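Local coordinates for protein L544 (Acanthamoeba polyphaga mimivirus, PDB 4AMQ) that probably acts as a metal-dependent nucleotidyl transferase carried in the virion, with an active site that binds manganese, at residues D68-V73 against A215-P220; Y103-T108 against I196-Y201. All blocks are in the same frame, centred on the assembly; numbering follows the deposited sequence.

Interaction 1: residues D68-V73 against A215-P220; sequences DIVNNV and AVRYKP. With MN (manganese (II) ion), chain C.
The guanidinium group of Arg217 meets the amide of Asn72 at its edge: OD1 lies close to the guanidinium plane and takes the NE hydrogen at 2.9 Å (N-H...O 170°). The two flat groups are turned 27° apart, and NE approaches tilted from the amide's carbonyl plane. Val70 CG1 comes near Arg217 NH2 obliquely. This pairing decorates two neighbouring parallel strands of the central mixed sheet in the nucleotidyltransferase domain. Their short axes run nearly parallel, with Val70, Asn71 and Asn72 in register with Ala215, Val216 and Arg217.

Four backbone hydrogen bonds give the parallel ladder. Ala215 N donates to Ile69 O and Asn71 N to Ala215 O, both at 2.7 Å; further on, Arg217 N reaches Asn71 O and Val73 N reaches Arg217 O. Val70 and Ala215 share the face that carries Asn72 and Arg217. On the face carrying Asn71 and Val216, the loop residue Val73 brings CG2 to 3.8 Å from Val216 CG1, the two side chains crossing at about a right angle. The first torsion of Val73 (-54°) places this same methyl between its backbone N and carbonyl carbon, where it also reaches Tyr218 CB. The hydroxyl of Tyr218 is held by Val191 O, beyond the strand pair.

At the start of 68-73, Asp68 pairs through its backbone with Lys54, while its carboxylate binds manganese, consistent with a DxD motif shared with Asp66. Asp213, on the partner strand, completes the protein ligands of this manganese, to which Asp68 OD1 binds at 2.3 Å while OD2 stays 3.5 Å away.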
ATOM      1  N   ASP A  68       9.547   1.494  -2.561  1.00 28.74           N
ATOM      2  CA  ASP A  68       9.173   2.891  -2.755  1.00 33.88           C
ATOM      3  C   ASP A  68      10.345   3.645  -3.366  1.00 36.19           C
ATOM      4  O   ASP A  68      11.468   3.578  -2.859  1.00 36.00           O
ATOM      5  CB  ASP A  68       8.797   3.544  -1.420  1.00 36.33           C
ATOM      6  CG  ASP A  68       7.590   2.896  -0.770  1.00 40.34           C
ATOM      7  OD1 ASP A  68       6.738   2.354  -1.505  1.00 37.22           O
ATOM      8  OD2 ASP A  68       7.497   2.925   0.476  1.00 42.85           O
ATOM      9  N   ILE A  69      10.087   4.362  -4.453  1.00 33.02           N
ATOM     10  CA  ILE A  69      11.150   5.106  -5.120  1.00 35.09           C
ATOM     11  C   ILE A  69      10.715   6.496  -5.563  1.00 35.10           C
ATOM     12  O   ILE A  69       9.590   6.683  -6.039  1.00 30.64           O
ATOM     13  CB  ILE A  69      11.698   4.324  -6.333  1.00 38.77           C
ATOM     14  CG1 ILE A  69      12.429   3.073  -5.853  1.00 37.24           C
ATOM     15  CG2 ILE A  69      12.632   5.181  -7.165  1.00 35.81           C
ATOM     16  CD1 ILE A  69      13.163   2.341  -6.939  1.00 43.61           C
ATOM     17  N   VAL A  70      11.609   7.469  -5.387  1.00 32.66           N
ATOM     18  CA  VAL A  70      11.407   8.803  -5.932  1.00 33.35           C
ATOM     19  C   VAL A  70      12.245   8.943  -7.202  1.00 34.46           C
ATOM     20  O   VAL A  70      13.455   8.721  -7.185  1.00 36.37           O
ATOM     21  CB  VAL A  70      11.785   9.905  -4.915  1.00 36.77           C
ATOM     22  CG1 VAL A  70      11.804  11.281  -5.585  1.00 37.44           C
ATOM     23  CG2 VAL A  70      10.820   9.897  -3.739  1.00 31.96           C
ATOM     24  N   ASN A  71      11.590   9.286  -8.304  1.00 34.03           N
ATOM     25  CA  ASN A  71      12.273   9.509  -9.572  1.00 35.05           C
ATOM     26  C   ASN A  71      12.239  11.001  -9.896  1.00 37.24           C
ATOM     27  O   ASN A  71      11.174  11.564 -10.154  1.00 34.23           O
ATOM     28  CB  ASN A  71      11.599   8.703 -10.687  1.00 29.80           C
ATOM     29  CG  ASN A  71      12.543   8.372 -11.834  1.00 35.86           C
ATOM     30  OD1 ASN A  71      13.766   8.469 -11.704  1.00 37.97           O
ATOM     31  ND2 ASN A  71      11.975   7.965 -12.964  1.00 30.34           N
ATOM     32  N   ASN A  72      13.399  11.648  -9.851  1.00 37.59           N
ATOM     33  CA  ASN A  72      13.490  13.067 -10.183  1.00 37.96           C
ATOM     34  C   ASN A  72      13.876  13.229 -11.648  1.00 36.35           C
ATOM     35  O   ASN A  72      15.031  13.034 -12.018  1.00 39.63           O
ATOM     36  CB  ASN A  72      14.488  13.775  -9.260  1.00 41.08           C
ATOM     37  CG  ASN A  72      14.008  13.831  -7.816  1.00 47.14           C
ATOM     38  OD1 ASN A  72      12.863  14.192  -7.546  1.00 51.77           O
ATOM     39  ND2 ASN A  72      14.880  13.463  -6.885  1.00 48.38           N
ATOM     40  N   VAL A  73      12.900  13.576 -12.484  1.00 36.42           N
ATOM     41  CA  VAL A  73      13.078  13.476 -13.932  1.00 37.60           C
ATOM     42  C   VAL A  73      13.236  14.810 -14.664  1.00 40.01           C
ATOM     43  O   VAL A  73      13.536  14.827 -15.858  1.00 41.55           O
ATOM     44  CB  VAL A  73      11.944  12.651 -14.586  1.00 35.69           C
ATOM     45  CG1 VAL A  73      11.834  11.292 -13.912  1.00 33.04           C
ATOM     46  CG2 VAL A  73      10.619  13.395 -14.509  1.00 34.70           C
ATOM     47  N   ALA A 215       7.311   7.572  -7.286  1.00 30.94           N
ATOM     48  CA  ALA A 215       6.913   8.976  -7.281  1.00 31.58           C
ATOM     49  C   ALA A 215       7.727   9.742  -8.315  1.00 31.36           C
ATOM     50  O   ALA A 215       8.931   9.935  -8.153  1.00 34.26           O
ATOM     51  CB  ALA A 215       7.109   9.576  -5.905  1.00 30.29           C
ATOM     52  N   VAL A 216       7.067  10.173  -9.380  1.00 30.31           N
ATOM     53  CA  VAL A 216       7.748  10.861 -10.465  1.00 32.61           C
ATOM     54  C   VAL A 216       7.568  12.375 -10.360  1.00 37.77           C
ATOM     55  O   VAL A 216       6.477  12.897 -10.580  1.00 35.74           O
ATOM     56  CB  VAL A 216       7.247  10.371 -11.832  1.00 30.30           C
ATOM     57  CG1 VAL A 216       7.960  11.107 -12.953  1.00 34.58           C
ATOM     58  CG2 VAL A 216       7.451   8.863 -11.957  1.00 28.89           C
ATOM     59  N   ARG A 217       8.647  13.069 -10.009  1.00 37.98           N
ATOM     60  CA  ARG A 217       8.632  14.526  -9.933  1.00 39.16           C
ATOM     61  C   ARG A 217       9.117  15.118 -11.248  1.00 38.20           C
ATOM     62  O   ARG A 217      10.294  15.007 -11.590  1.00 36.50           O
ATOM     63  CB  ARG A 217       9.518  15.021  -8.787  1.00 41.73           C
ATOM     64  CG  ARG A 217       9.262  16.471  -8.396  1.00 49.57           C
ATOM     65  CD  ARG A 217      10.463  17.085  -7.691  1.00 57.03           C
ATOM     66  NE  ARG A 217      11.023  16.197  -6.676  1.00 66.75           N
ATOM     67  CZ  ARG A 217      10.631  16.164  -5.406  1.00 68.03           C
ATOM     68  NH1 ARG A 217       9.667  16.973  -4.985  1.00 60.19           N
ATOM     69  NH2 ARG A 217      11.204  15.321  -4.557  1.00 61.10           N
ATOM     70  N   TYR A 218       8.207  15.751 -11.981  1.00 41.31           N
ATOM     71  CA  TYR A 218       8.534  16.302 -13.292  1.00 43.19           C
ATOM     72  C   TYR A 218       8.572  17.833 -13.302  1.00 43.56           C
ATOM     73  O   TYR A 218       8.750  18.446 -14.355  1.00 45.47           O
ATOM     74  CB  TYR A 218       7.560  15.776 -14.352  1.00 40.43           C
ATOM     75  CG  TYR A 218       6.108  16.019 -14.016  1.00 40.15           C
ATOM     76  CD1 TYR A 218       5.421  15.159 -13.166  1.00 41.78           C
ATOM     77  CD2 TYR A 218       5.425  17.108 -14.540  1.00 42.18           C
ATOM     78  CE1 TYR A 218       4.094  15.378 -12.850  1.00 39.02           C
ATOM     79  CE2 TYR A 218       4.096  17.335 -14.229  1.00 40.80           C
ATOM     80  CZ  TYR A 218       3.437  16.468 -13.384  1.00 40.01           C
ATOM     81  OH  TYR A 218       2.115  16.683 -13.070  1.00 42.51           O
ATOM     82  N   LYS A 219       8.399  18.441 -12.130  1.00 43.71           N
ATOM     83  CA  LYS A 219       8.585  19.883 -11.962  1.00 48.63           C
ATOM     84  C   LYS A 219       9.710  20.160 -10.969  1.00 52.73           C
ATOM     85  O   LYS A 219       9.933  19.377 -10.047  1.00 52.36           O
ATOM     86  CB  LYS A 219       7.306  20.559 -11.462  1.00 47.84           C
ATOM     87  CG  LYS A 219       6.216  20.745 -12.503  1.00 48.50           C
ATOM     88  CD  LYS A 219       5.346  21.942 -12.140  1.00 51.37           C
ATOM     89  CE  LYS A 219       3.909  21.771 -12.608  1.00 50.75           C
ATOM     90  NZ  LYS A 219       3.803  21.510 -14.064  1.00 49.01           N
ATOM     91  N   PRO A 220      10.417  21.286 -11.150  1.00 55.43           N
ATOM     92  CA  PRO A 220      11.519  21.657 -10.254  1.00 58.09           C
ATOM     93  C   PRO A 220      11.063  21.759  -8.799  1.00 60.46           C
ATOM     94  O   PRO A 220       9.975  22.275  -8.540  1.00 56.59           O
ATOM     95  CB  PRO A 220      11.937  23.036 -10.771  1.00 61.70           C
ATOM     96  CG  PRO A 220      11.508  23.051 -12.198  1.00 58.37           C
ATOM     97  CD  PRO A 220      10.231  22.266 -12.234  1.00 54.62           C
TER
HETATM   98 MN    MN C 640       4.623   1.627  -0.955  1.00 38.87          MN
HETATM   99  O   HOH W   1       2.324   0.824  -0.155  1.00 41.31           O

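Interaction 2: residues Y103-T108 against I196-Y201; sequences YVICGT and ILLLQY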
ATOM      1  N   TYR A 103      -2.059   1.652 -11.469  1.00 26.56           N
ATOM      2  CA  TYR A 103      -2.579   3.012 -11.413  1.00 28.62           C
ATOM      3  C   TYR A 103      -1.505   4.044 -11.692  1.00 27.93           C
ATOM      4  O   TYR A 103      -0.356   3.891 -11.276  1.00 29.86           O
ATOM      5  CB  TYR A 103      -3.175   3.325 -10.038  1.00 30.38           C
ATOM      6  CG  TYR A 103      -4.384   2.511  -9.640  1.00 30.92           C
ATOM      7  CD1 TYR A 103      -5.545   2.524 -10.403  1.00 29.14           C
ATOM      8  CD2 TYR A 103      -4.373   1.759  -8.472  1.00 30.00           C
ATOM      9  CE1 TYR A 103      -6.654   1.787 -10.026  1.00 32.42           C
ATOM     10  CE2 TYR A 103      -5.474   1.025  -8.087  1.00 33.69           C
ATOM     11  CZ  TYR A 103      -6.610   1.042  -8.865  1.00 28.81           C
ATOM     12  OH  TYR A 103      -7.700   0.309  -8.470  1.00 33.47           O
ATOM     13  N   VAL A 104      -1.896   5.097 -12.394  1.00 27.06           N
ATOM     14  CA  VAL A 104      -1.113   6.320 -12.442  1.00 31.34           C
ATOM     15  C   VAL A 104      -1.891   7.365 -11.657  1.00 34.48           C
ATOM     16  O   VAL A 104      -2.991   7.757 -12.053  1.00 32.79           O
ATOM     17  CB  VAL A 104      -0.891   6.806 -13.881  1.00 29.66           C
ATOM     18  CG1 VAL A 104      -0.232   8.177 -13.877  1.00 33.64           C
ATOM     19  CG2 VAL A 104      -0.042   5.807 -14.651  1.00 31.74           C
ATOM     20  N   ILE A 105      -1.331   7.794 -10.532  1.00 31.32           N
ATOM     21  CA  ILE A 105      -2.024   8.728  -9.655  1.00 33.42           C
ATOM     22  C   ILE A 105      -1.540  10.149  -9.886  1.00 35.97           C
ATOM     23  O   ILE A 105      -0.393  10.480  -9.590  1.00 37.59           O
ATOM     24  CB  ILE A 105      -1.826   8.369  -8.176  1.00 32.56           C
ATOM     25  CG1 ILE A 105      -2.225   6.915  -7.921  1.00 33.86           C
ATOM     26  CG2 ILE A 105      -2.627   9.310  -7.291  1.00 31.36           C
ATOM     27  CD1 ILE A 105      -2.094   6.497  -6.476  1.00 38.20           C
ATOM     28  N   CYS A 106      -2.425  10.983 -10.413  1.00 37.00           N
ATOM     29  CA  CYS A 106      -2.102  12.371 -10.697  1.00 38.85           C
ATOM     30  C   CYS A 106      -3.389  13.179 -10.774  1.00 40.79           C
ATOM     31  O   CYS A 106      -4.273  12.877 -11.575  1.00 40.13           O
ATOM     32  CB  CYS A 106      -1.336  12.474 -12.019  1.00 39.14           C
ATOM     33  SG  CYS A 106      -0.598  14.097 -12.353  1.00 44.78           S
ATOM     34  N   GLY A 107      -3.498  14.200  -9.931  1.00 37.29           N
ATOM     35  CA  GLY A 107      -4.660  15.070  -9.943  1.00 40.67           C
ATOM     36  C   GLY A 107      -5.574  14.871  -8.752  1.00 40.52           C
ATOM     37  O   GLY A 107      -5.446  13.896  -8.014  1.00 39.86           O
ATOM     38  N   THR A 108      -6.498  15.807  -8.558  1.00 45.07           N
ATOM     39  CA  THR A 108      -7.469  15.703  -7.476  1.00 46.44           C
ATOM     40  C   THR A 108      -8.857  16.129  -7.931  1.00 51.00           C
ATOM     41  O   THR A 108      -9.002  16.917  -8.866  1.00 52.37           O
ATOM     42  CB  THR A 108      -7.062  16.547  -6.250  1.00 51.61           C
ATOM     43  OG1 THR A 108      -6.861  17.910  -6.646  1.00 52.57           O
ATOM     44  CG2 THR A 108      -5.784  16.005  -5.622  1.00 49.23           C
ATOM     45  N   ILE A 196       3.931  16.335  -9.535  1.00 39.91           N
ATOM     46  CA  ILE A 196       4.325  14.943  -9.364  1.00 41.70           C
ATOM     47  C   ILE A 196       3.200  13.974  -9.718  1.00 40.53           C
ATOM     48  O   ILE A 196       2.023  14.282  -9.542  1.00 41.01           O
ATOM     49  CB  ILE A 196       4.775  14.665  -7.917  1.00 44.06           C
ATOM     50  CG1 ILE A 196       5.134  13.187  -7.747  1.00 42.80           C
ATOM     51  CG2 ILE A 196       3.684  15.060  -6.936  1.00 44.24           C
ATOM     52  CD1 ILE A 196       5.321  12.764  -6.310  1.00 44.52           C
ATOM     53  N   LEU A 197       3.574  12.807 -10.233  1.00 37.82           N
ATOM     54  CA  LEU A 197       2.625  11.719 -10.436  1.00 39.87           C
ATOM     55  C   LEU A 197       3.182  10.433  -9.836  1.00 37.81           C
ATOM     56  O   LEU A 197       4.399  10.274  -9.705  1.00 34.69           O
ATOM     57  CB  LEU A 197       2.291  11.540 -11.921  1.00 39.66           C
ATOM     58  CG  LEU A 197       3.416  11.197 -12.899  1.00 40.80           C
ATOM     59  CD1 LEU A 197       3.694   9.700 -12.897  1.00 36.35           C
ATOM     60  CD2 LEU A 197       3.054  11.664 -14.303  1.00 38.60           C
ATOM     61  N   LEU A 198       2.291   9.524  -9.453  1.00 34.89           N
ATOM     62  CA  LEU A 198       2.709   8.274  -8.826  1.00 30.95           C
ATOM     63  C   LEU A 198       2.390   7.091  -9.725  1.00 29.58           C
ATOM     64  O   LEU A 198       1.246   6.928 -10.157  1.00 29.12           O
ATOM     65  CB  LEU A 198       2.018   8.092  -7.470  1.00 32.85           C
ATOM     66  CG  LEU A 198       2.380   6.847  -6.654  1.00 39.58           C
ATOM     67  CD1 LEU A 198       3.782   6.978  -6.089  1.00 36.65           C
ATOM     68  CD2 LEU A 198       1.380   6.621  -5.528  1.00 39.70           C
ATOM     69  N   LEU A 199       3.406   6.281 -10.015  1.00 29.77           N
ATOM     70  CA  LEU A 199       3.216   5.044 -10.762  1.00 31.72           C
ATOM     71  C   LEU A 199       3.077   3.878  -9.786  1.00 28.86           C
ATOM     72  O   LEU A 199       4.005   3.579  -9.031  1.00 31.64           O
ATOM     73  CB  LEU A 199       4.397   4.796 -11.704  1.00 27.01           C
ATOM     74  CG  LEU A 199       4.729   5.882 -12.731  1.00 30.84           C
ATOM     75  CD1 LEU A 199       6.005   5.540 -13.496  1.00 29.11           C
ATOM     76  CD2 LEU A 199       3.568   6.097 -13.689  1.00 23.90           C
ATOM     77  N   GLN A 200       1.921   3.224  -9.789  1.00 27.50           N
ATOM     78  CA  GLN A 200       1.710   2.084  -8.900  1.00 27.65           C
ATOM     79  C   GLN A 200       1.805   0.762  -9.648  1.00 27.89           C
ATOM     80  O   GLN A 200       0.871   0.352 -10.338  1.00 26.48           O
ATOM     81  CB  GLN A 200       0.378   2.193  -8.161  1.00 30.26           C
ATOM     82  CG  GLN A 200       0.398   3.216  -7.035  1.00 40.37           C
ATOM     83  CD  GLN A 200      -0.854   3.172  -6.186  1.00 43.99           C
ATOM     84  OE1 GLN A 200      -1.923   2.787  -6.656  1.00 42.90           O
ATOM     85  NE2 GLN A 200      -0.724   3.562  -4.923  1.00 47.67           N
ATOM     86  N   TYR A 201       2.945   0.100  -9.502  1.00 24.60           N
ATOM     87  CA  TYR A 201       3.199  -1.152 -10.194  1.00 26.79           C
ATOM     88  C   TYR A 201       2.961  -2.339  -9.274  1.00 27.68           C
ATOM     89  O   TYR A 201       3.039  -2.221  -8.049  1.00 28.50           O
ATOM     90  CB  TYR A 201       4.657  -1.219 -10.666  1.00 29.76           C
ATOM     91  CG  TYR A 201       5.057  -0.298 -11.805  1.00 29.06           C
ATOM     92  CD1 TYR A 201       4.847  -0.666 -13.127  1.00 27.67           C
ATOM     93  CD2 TYR A 201       5.697   0.912 -11.556  1.00 31.49           C
ATOM     94  CE1 TYR A 201       5.233   0.155 -14.170  1.00 29.41           C
ATOM     95  CE2 TYR A 201       6.090   1.743 -12.595  1.00 29.93           C
ATOM     96  CZ  TYR A 201       5.856   1.358 -13.901  1.00 31.84           C
ATOM     97  OH  TYR A 201       6.242   2.177 -14.942  1.00 29.87           O
TER
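Ile105 and Leu198 form the apolar centre, with Ile105 CD1 touching Leu198 CD2 at 3.6 Å and their CB atoms also in contact. With CG1 anti to its own carbonyl carbon (chi1 -54°) and the chain extended beyond it (chi2 -178°), Ile105 carries CD1 on to the amide of Gln200 as well, meeting CD and NE2. On the reverse face of this antiparallel pair, Val104 and Leu199 lie side by side, their CG2 and CD2 methyls 3.7 Å apart. Farther along that side, Cys106 CB packs against Leu197 CB, and the sulfur passes near Ile196 O.

The backbone evidence fixes the register. Ile105 and Leu198 are a hydrogen-bonded pair: Ile105 N donates to Leu198 O at 2.7 Å, in the carbonyl plane, and Leu198 N returns a bond to Ile105 O. Val104 and Leu199 form the non-hydrogen-bonded pair beside it. Next come Tyr103 and Gln200, where Gln200 N gives a 2.8 Å bond to Tyr103 O, but the return bond from Tyr103 N to Gln200 O is weak at 3.4 Å.

At this polar edge Gln200 OE1 lies at the edge of the Tyr103 ring, near its plane and 3.2 Å from CD2, with ring and amide planes 48° apart. The ring also makes a cation-pi contact with Arg166.

Together these residues join two inner strands of the nucleotidyltransferase sheet. Strand 164-167 flanks the Tyr103-Thr108 side through backbone bonds to Val104 and Cys106, strand 209-217 flanks the Ile196-Tyr201 side, and helix 187-192 packs on Val104 and Cys106 through Phe187 and Val190.

Interactions 1 and 2 lie about 11 Å apart, centre to centre, in one mixed sheet of the nucleotidyltransferase domain. Across it the four inner strands run 66-72, 209-217, 196-204, 99-108, so each contact is one strand pair and the seam between 209-217 and 196-204 joins them. There Val216 N probably hydrogen-bonds Leu197 O (2.7 Å), and Ala215 CB packs on Ile196 CD1. In sequence, both segments of interaction 2 fall between 68-73 and 215-220, with 196-204 leading directly into 209-217. The parallel pairing of 66-72 with 209-217 sets Asp66 and Asp68 beside Asp213, at a manganese site bound by all three aspartates, with Gln200 of strand 196-204 touching Asp213.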